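Local coordinates for protein taurocyamine kinase (Schistosoma mansoni, PDB 4WO8) that reversibly transfers a phosphate group from ATP to taurocyamine, giving N-phosphotaurocyamine and ADP, with magnesium as cofactor, at residues Arg121-Arg126 and Thr275-Val280. The protein carries 4 engineered substitutions. Residues are numbered along the deposited sequence; the frame is centred on the assembly and turned at random.
Sequences RVRLGR and TLRASV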
ATOM      1  N   ARG A 121       3.635  23.827  -9.368  1.00 24.89           N
ATOM      2  CA  ARG A 121       3.842  23.584 -10.787  1.00 26.27           C
ATOM      3  C   ARG A 121       2.511  23.107 -11.385  1.00 23.38           C
ATOM      4  O   ARG A 121       1.838  22.263 -10.790  1.00 22.37           O
ATOM      5  CB  ARG A 121       4.967  22.544 -10.960  1.00 29.95           C
ATOM      6  CG  ARG A 121       5.342  22.132 -12.383  1.00 35.34           C
ATOM      7  CD  ARG A 121       6.439  21.044 -12.362  1.00 35.94           C
ATOM      8  NE  ARG A 121       6.879  20.611 -13.699  1.00 42.06           N
ATOM      9  CZ  ARG A 121       6.355  19.596 -14.405  1.00 48.24           C
ATOM     10  NH1 ARG A 121       5.337  18.872 -13.937  1.00 40.52           N
ATOM     11  NH2 ARG A 121       6.847  19.304 -15.607  1.00 48.12           N
ATOM     12  N   VAL A 122       2.087  23.672 -12.510  1.00 21.87           N
ATOM     13  CA  VAL A 122       1.016  23.025 -13.276  1.00 23.69           C
ATOM     14  C   VAL A 122       1.448  22.807 -14.730  1.00 26.96           C
ATOM     15  O   VAL A 122       2.023  23.691 -15.375  1.00 25.87           O
ATOM     16  CB  VAL A 122      -0.305  23.801 -13.259  1.00 20.81           C
ATOM     17  CG1 VAL A 122      -1.399  22.930 -13.862  1.00 17.50           C
ATOM     18  CG2 VAL A 122      -0.724  24.164 -11.832  1.00 20.01           C
ATOM     19  N   ARG A 123       1.161  21.618 -15.237  1.00 21.31           N
ATOM     20  CA  ARG A 123       1.584  21.222 -16.563  1.00 23.76           C
ATOM     21  C   ARG A 123       0.407  20.720 -17.384  1.00 22.50           C
ATOM     22  O   ARG A 123      -0.468  20.007 -16.881  1.00 20.14           O
ATOM     23  CB  ARG A 123       2.680  20.137 -16.464  1.00 28.86           C
ATOM     24  CG  ARG A 123       2.602  19.072 -17.542  1.00 30.94           C
ATOM     25  CD  ARG A 123       3.740  18.075 -17.436  1.00 40.80           C
ATOM     26  NE  ARG A 123       3.416  16.838 -16.731  1.00 42.99           N
ATOM     27  CZ  ARG A 123       2.727  15.837 -17.272  1.00 40.61           C
ATOM     28  NH1 ARG A 123       2.257  15.952 -18.502  1.00 46.38           N
ATOM     29  NH2 ARG A 123       2.488  14.733 -16.587  1.00 39.89           N
ATOM     30  N   LEU A 124       0.404  21.124 -18.649  1.00 23.69           N
ATOM     31  CA  LEU A 124      -0.531  20.677 -19.667  1.00 21.26           C
ATOM     32  C   LEU A 124       0.232  20.123 -20.858  1.00 22.33           C
ATOM     33  O   LEU A 124       1.411  20.437 -21.034  1.00 21.95           O
ATOM     34  CB  LEU A 124      -1.378  21.850 -20.181  1.00 25.87           C
ATOM     35  CG  LEU A 124      -2.538  22.396 -19.402  1.00 33.32           C
ATOM     36  CD1 LEU A 124      -3.092  23.632 -20.127  1.00 23.81           C
ATOM     37  CD2 LEU A 124      -3.546  21.281 -19.315  1.00 30.23           C
ATOM     38  N   GLY A 125      -0.478  19.410 -21.733  1.00 20.83           N
ATOM     39  CA  GLY A 125       0.069  18.960 -22.995  1.00 23.69           C
ATOM     40  C   GLY A 125      -1.008  19.011 -24.065  1.00 21.24           C
ATOM     41  O   GLY A 125      -2.186  18.881 -23.758  1.00 19.85           O
ATOM     42  N   ARG A 126      -0.609  19.229 -25.317  1.00 19.36           N
ATOM     43  CA  ARG A 126      -1.558  19.257 -26.424  1.00 22.55           C
ATOM     44  C   ARG A 126      -0.970  18.565 -27.638  1.00 24.91           C
ATOM     45  O   ARG A 126       0.238  18.652 -27.888  1.00 22.09           O
ATOM     46  CB  ARG A 126      -1.936  20.693 -26.812  1.00 20.45           C
ATOM     47  CG  ARG A 126      -2.728  21.480 -25.786  1.00 23.60           C
ATOM     48  CD  ARG A 126      -4.135  20.927 -25.631  1.00 20.23           C
ATOM     49  NE  ARG A 126      -4.977  21.802 -24.819  1.00 20.74           N
ATOM     50  CZ  ARG A 126      -5.176  21.645 -23.514  1.00 24.45           C
ATOM     51  NH1 ARG A 126      -4.593  20.637 -22.885  1.00 21.97           N
ATOM     52  NH2 ARG A 126      -5.970  22.483 -22.840  1.00 21.71           N
ATOM     53  N   THR A 275      -5.058  16.320 -19.462  1.00 20.06           N
ATOM     54  CA  THR A 275      -3.580  16.296 -19.575  1.00 19.97           C
ATOM     55  C   THR A 275      -2.910  17.004 -18.412  1.00 20.43           C
ATOM     56  O   THR A 275      -1.700  17.215 -18.422  1.00 20.99           O
ATOM     57  CB  THR A 275      -3.069  16.954 -20.887  1.00 23.53           C
ATOM     58  OG1 THR A 275      -3.072  18.387 -20.742  1.00 22.04           O
ATOM     59  CG2 THR A 275      -3.940  16.557 -22.082  1.00 17.83           C
ATOM     60  N   LEU A 276      -3.700  17.375 -17.412  1.00 21.05           N
ATOM     61  CA  LEU A 276      -3.263  18.356 -16.431  1.00 23.47           C
ATOM     62  C   LEU A 276      -2.654  17.709 -15.192  1.00 23.82           C
ATOM     63  O   LEU A 276      -3.299  16.917 -14.505  1.00 23.35           O
ATOM     64  CB  LEU A 276      -4.435  19.259 -16.025  1.00 20.38           C
ATOM     65  CG  LEU A 276      -4.098  20.463 -15.142  1.00 21.49           C
ATOM     66  CD1 LEU A 276      -4.109  21.731 -15.942  1.00 22.42           C
ATOM     67  CD2 LEU A 276      -5.046  20.596 -13.977  1.00 26.32           C
ATOM     68  N   ARG A 277      -1.406  18.071 -14.919  1.00 23.13           N
ATOM     69  CA  ARG A 277      -0.698  17.623 -13.735  1.00 24.97           C
ATOM     70  C   ARG A 277      -0.375  18.849 -12.893  1.00 24.92           C
ATOM     71  O   ARG A 277       0.503  19.642 -13.243  1.00 22.21           O
ATOM     72  CB  ARG A 277       0.576  16.867 -14.089  1.00 21.98           C
ATOM     73  CG  ARG A 277       1.190  16.117 -12.896  1.00 30.46           C
ATOM     74  CD  ARG A 277       2.527  15.433 -13.248  1.00 28.93           C
ATOM     75  NE  ARG A 277       3.639  16.172 -12.655  1.00 44.08           N
ATOM     76  CZ  ARG A 277       4.107  15.950 -11.426  1.00 38.42           C
ATOM     77  NH1 ARG A 277       5.111  16.671 -10.941  1.00 39.53           N
ATOM     78  NH2 ARG A 277       3.567  15.001 -10.680  1.00 36.31           N
ATOM     79  N   ALA A 278      -1.121  19.009 -11.807  1.00 20.96           N
ATOM     80  CA  ALA A 278      -0.931  20.117 -10.892  1.00 22.99           C
ATOM     81  C   ALA A 278      -0.224  19.544  -9.692  1.00 24.06           C
ATOM     82  O   ALA A 278      -0.699  18.580  -9.118  1.00 25.12           O
ATOM     83  CB  ALA A 278      -2.279  20.756 -10.493  1.00 18.71           C
ATOM     84  N   SER A 279       0.906  20.122  -9.313  1.00 24.78           N
ATOM     85  CA  SER A 279       1.715  19.533  -8.260  1.00 19.87           C
ATOM     86  C   SER A 279       2.445  20.529  -7.374  1.00 20.80           C
ATOM     87  O   SER A 279       2.702  21.659  -7.779  1.00 24.05           O
ATOM     88  CB  SER A 279       2.733  18.604  -8.882  1.00 24.27           C
ATOM     89  OG  SER A 279       3.690  19.375  -9.560  1.00 26.85           O
ATOM     90  N   VAL A 280       2.760  20.090  -6.157  1.00 24.10           N
ATOM     91  CA  VAL A 280       3.693  20.766  -5.253  1.00 23.66           C
ATOM     92  C   VAL A 280       4.856  19.845  -4.916  1.00 25.65           C
ATOM     93  O   VAL A 280       4.703  18.625  -4.923  1.00 25.65           O
ATOM     94  CB  VAL A 280       3.035  21.179  -3.900  1.00 24.62           C
ATOM     95  CG1 VAL A 280       1.965  22.226  -4.108  1.00 21.79           C
ATOM     96  CG2 VAL A 280       2.464  19.944  -3.168  1.00 20.93           C
TER
HETATM   97  O   HOH W   1       2.953  19.175 -12.160  1.00 29.08           O
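R121 and R123 pair with S279 and R277 as antiparallel hydrogen-bonded pairs, with V122 and A278 as the non-hydrogen-bonded pair between them; the axes of the two short strand segments approach to 4.7 Å, their N-to-C directions 162° apart. Before R277 the second segment is not yet strand, and a side chain takes over from the backbone: the N of G125 donates to OG1 of T275 at 3.0 Å, nearly straight. A chi1 of 80° sets that hydroxyl between the backbone N and carbonyl carbon of T275, facing the neighbouring strand.

On the face carrying V122, L124 and A278 the contact is apolar. CD1 of L276 fits between the two side chains of the other strand, 3.6 Å from CG1 of V122 and a tight 3.4 Å from CD2 of L124, and helix 236-253 lies against V122 and L124. These are central strands of the antiparallel sheet in the phosphagen kinase catalytic domain, and the other face bears three arginines predicted to bind ATP, consistent with a pocket made for its phosphates.

R121, its chain extended from CG to NE, brings NH1 to the edge of the R277 guanidinium, 3.4 Å from NE; both atoms are donors, and the planes are turned 47° apart. Water 1 accepts from NH1 of R121 at 3.0 Å and donates to the backbone O of R277 at 2.7 Å, while also hydrogen-bonding OG of S279. R123 lays one guanidinium face over CB of R277, its NH2 3.4 Å from CD of R277. NH1 of R277 forms a salt bridge with D320, while NH2 lies close to R305, another residue predicted to bind ATP.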